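Local coordinates for SYE1 (Shewanella oneidensis, PDB 4AWT), which binds FMN and probably works as a flavin-dependent oxidoreductase of the Old Yellow Enzyme type, probably acting on CH-CH groups with NAD(P) as partner, at residues K125-V131 / V143-P148. The protein carries 1 engineered substitution. Residues are numbered along the deposited sequence; the frame is centred on the assembly and turned at random.
Sequences KAENVKV and VDVAVP
The Asp144 carboxylate, deposited in two conformers, meets the Lys130 chain in the conformer described here through OD1, which lies 3.5 Å from CE. A water stands over one carboxylate face, 2.8 Å from Asp144 OD1, and bonds weakly to Val129 O; the Lys125 ammonium lies toward that same face, too far for a salt bridge. Lys130 runs alongside Asp144, yet NZ stays 4.6 Å from OD1. Pro148 CD packs against Lys125 N in van der Waals contact (3.8 Å). Pairing is antiparallel: Val143 N reaches Val131 O at 2.9 Å, and Val131 N returns to Val143 O at 3.0 Å, almost in line with the carbonyl (168°). Beyond this pair the ladder slackens, Val145 N to Val129 O being a weak, longer bond, and a water then bridges Ala126 N and Ala146 O. Val145 is directed at segment 125-131, CG1 against Val131 CG1 (3.8 Å) and CG2 packing against Ala126 CB. With CG opposite the backbone N (chi1 -177°), extended Lys125 crosses Val145, CE 3.4 Å from its O. Cutting Lys125 back to an alanine takes away CE and NZ, which would probably leave Val145 O and CG2 less covered and Asp144 without one of two nearby positive charges. This hairpin, inserted between the third and fourth barrel strands, therefore combines a hydrogen-bonded end, packed valines and water-bridged backbone where the strands part; in this conformer the lysines probably stabilise the carboxylate only through longer-range attraction.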
loop_
_atom_site.group_PDB
_atom_site.type_symbol
_atom_site.label_atom_id
_atom_site.label_comp_id
_atom_site.label_asym_id
_atom_site.label_seq_id
_atom_site.Cartn_x
_atom_site.Cartn_y
_atom_site.Cartn_z
ATOM N N LYS A 125 -3.706 10.752 19.193
ATOM C CA LYS A 125 -4.219 11.254 17.919
ATOM C C LYS A 125 -3.084 11.543 16.964
ATOM O O LYS A 125 -2.025 12.056 17.330
ATOM C CB LYS A 125 -4.971 12.539 18.222
ATOM C CG LYS A 125 -5.626 13.157 17.016
ATOM C CD LYS A 125 -6.237 14.496 17.352
ATOM C CE LYS A 125 -6.801 15.171 16.129
ATOM N NZ LYS A 125 -7.583 16.376 16.530
ATOM N N ALA A 126 -3.312 11.208 15.673
ATOM C CA ALA A 126 -2.348 11.645 14.647
ATOM C C ALA A 126 -2.452 13.155 14.496
ATOM O O ALA A 126 -3.540 13.673 14.194
ATOM C CB ALA A 126 -2.639 10.978 13.342
ATOM N N GLU A 127 -1.343 13.869 14.661
ATOM C CA GLU A 127 -1.379 15.313 14.646
ATOM C C GLU A 127 -1.290 15.859 13.240
ATOM O O GLU A 127 -0.522 15.386 12.423
ATOM C CB GLU A 127 -0.247 15.830 15.563
ATOM C CG GLU A 127 -0.434 15.496 17.030
ATOM C CD GLU A 127 -1.630 16.006 17.778
ATOM O OE1 GLU A 127 -2.341 16.900 17.247
ATOM O OE2 GLU A 127 -1.922 15.568 18.924
ATOM N N ASN A 128 -2.086 16.846 12.952
ATOM C CA ASN A 128 -2.059 17.539 11.657
ATOM C C ASN A 128 -2.346 16.610 10.507
ATOM O O ASN A 128 -1.656 16.667 9.441
ATOM C CB ASN A 128 -0.752 18.303 11.472
ATOM C CG ASN A 128 -0.518 19.360 12.514
ATOM O OD1 ASN A 128 -1.380 20.223 12.700
ATOM N ND2 ASN A 128 0.654 19.240 13.169
ATOM N N VAL A 129 -3.379 15.764 10.696
ATOM C CA VAL A 129 -3.797 14.801 9.690
ATOM C C VAL A 129 -5.271 14.928 9.460
ATOM O O VAL A 129 -6.055 15.021 10.396
ATOM C CB VAL A 129 -3.440 13.370 10.130
ATOM C CG1 VAL A 129 -3.880 12.338 9.103
ATOM C CG2 VAL A 129 -1.907 13.253 10.361
ATOM N N LYS A 130 -5.641 14.845 8.170
ATOM C CA LYS A 130 -7.047 14.813 7.764
ATOM C C LYS A 130 -7.277 13.538 6.911
ATOM O O LYS A 130 -6.390 13.068 6.202
ATOM C CB LYS A 130 -7.443 16.042 6.985
ATOM C CG LYS A 130 -7.327 17.317 7.827
ATOM C CD LYS A 130 -7.860 18.567 7.140
ATOM C CE LYS A 130 -7.640 19.794 8.046
ATOM N NZ LYS A 130 -8.032 21.049 7.328
ATOM N N VAL A 131 -8.489 13.075 6.985
ATOM C CA VAL A 131 -9.048 12.090 6.070
ATOM C C VAL A 131 -10.245 12.729 5.367
ATOM O O VAL A 131 -10.455 13.929 5.473
ATOM C CB VAL A 131 -9.386 10.756 6.744
ATOM C CG1 VAL A 131 -8.115 10.146 7.337
ATOM C CG2 VAL A 131 -10.452 10.914 7.780
ATOM N N VAL A 143 -11.886 16.063 6.844
ATOM C CA VAL A 143 -12.157 16.163 8.244
ATOM C C VAL A 143 -10.912 15.796 9.040
ATOM O O VAL A 143 -10.108 15.012 8.586
ATOM C CB VAL A 143 -13.313 15.248 8.735
ATOM C CG1 VAL A 143 -14.639 15.654 8.127
ATOM C CG2 VAL A 143 -13.005 13.797 8.399
ATOM N N ASP A 144 -10.797 16.341 10.252
ATOM C CA ASP A 144 -9.762 15.958 11.177
ATOM C C ASP A 144 -9.962 14.526 11.636
ATOM O O ASP A 144 -11.110 14.063 11.829
ATOM C CB ASP A 144 -9.817 16.851 12.410
ATOM C CG ASP A 144 -9.333 18.249 12.130
ATOM O OD1 ASP A 144 -8.801 18.521 11.060
ATOM O OD2 ASP A 144 -9.451 19.081 13.055
ATOM N N VAL A 145 -8.898 13.781 11.843
ATOM C CA VAL A 145 -8.993 12.469 12.417
ATOM C C VAL A 145 -9.445 12.560 13.863
ATOM O O VAL A 145 -9.318 13.600 14.507
ATOM C CB VAL A 145 -7.642 11.735 12.311
ATOM C CG1 VAL A 145 -7.329 11.431 10.862
ATOM C CG2 VAL A 145 -6.502 12.505 12.970
ATOM N N ALA A 146 -9.916 11.428 14.376
ATOM C CA ALA A 146 -10.374 11.273 15.733
ATOM C C ALA A 146 -9.323 10.706 16.659
ATOM O O ALA A 146 -8.353 10.101 16.245
ATOM C CB ALA A 146 -11.629 10.446 15.782
ATOM N N VAL A 147 -9.511 10.867 17.976
ATOM C CA VAL A 147 -8.647 10.288 18.957
ATOM C C VAL A 147 -8.909 8.805 19.103
ATOM O O VAL A 147 -10.064 8.444 19.343
ATOM C CB VAL A 147 -8.819 10.986 20.345
ATOM C CG1 VAL A 147 -7.974 10.302 21.381
ATOM C CG2 VAL A 147 -8.463 12.468 20.308
ATOM N N PRO A 148 -7.915 7.944 18.973
ATOM C CA PRO A 148 -8.185 6.521 19.014
ATOM C C PRO A 148 -8.227 5.974 20.446
ATOM O O PRO A 148 -7.757 6.626 21.382
ATOM C CB PRO A 148 -6.984 5.931 18.284
ATOM C CG PRO A 148 -5.858 6.851 18.680
ATOM C CD PRO A 148 -6.505 8.231 18.677
HETATM O O HOH W 1 -5.865 9.915 15.067
HETATM O O HOH W 2 -6.045 18.141 11.106
#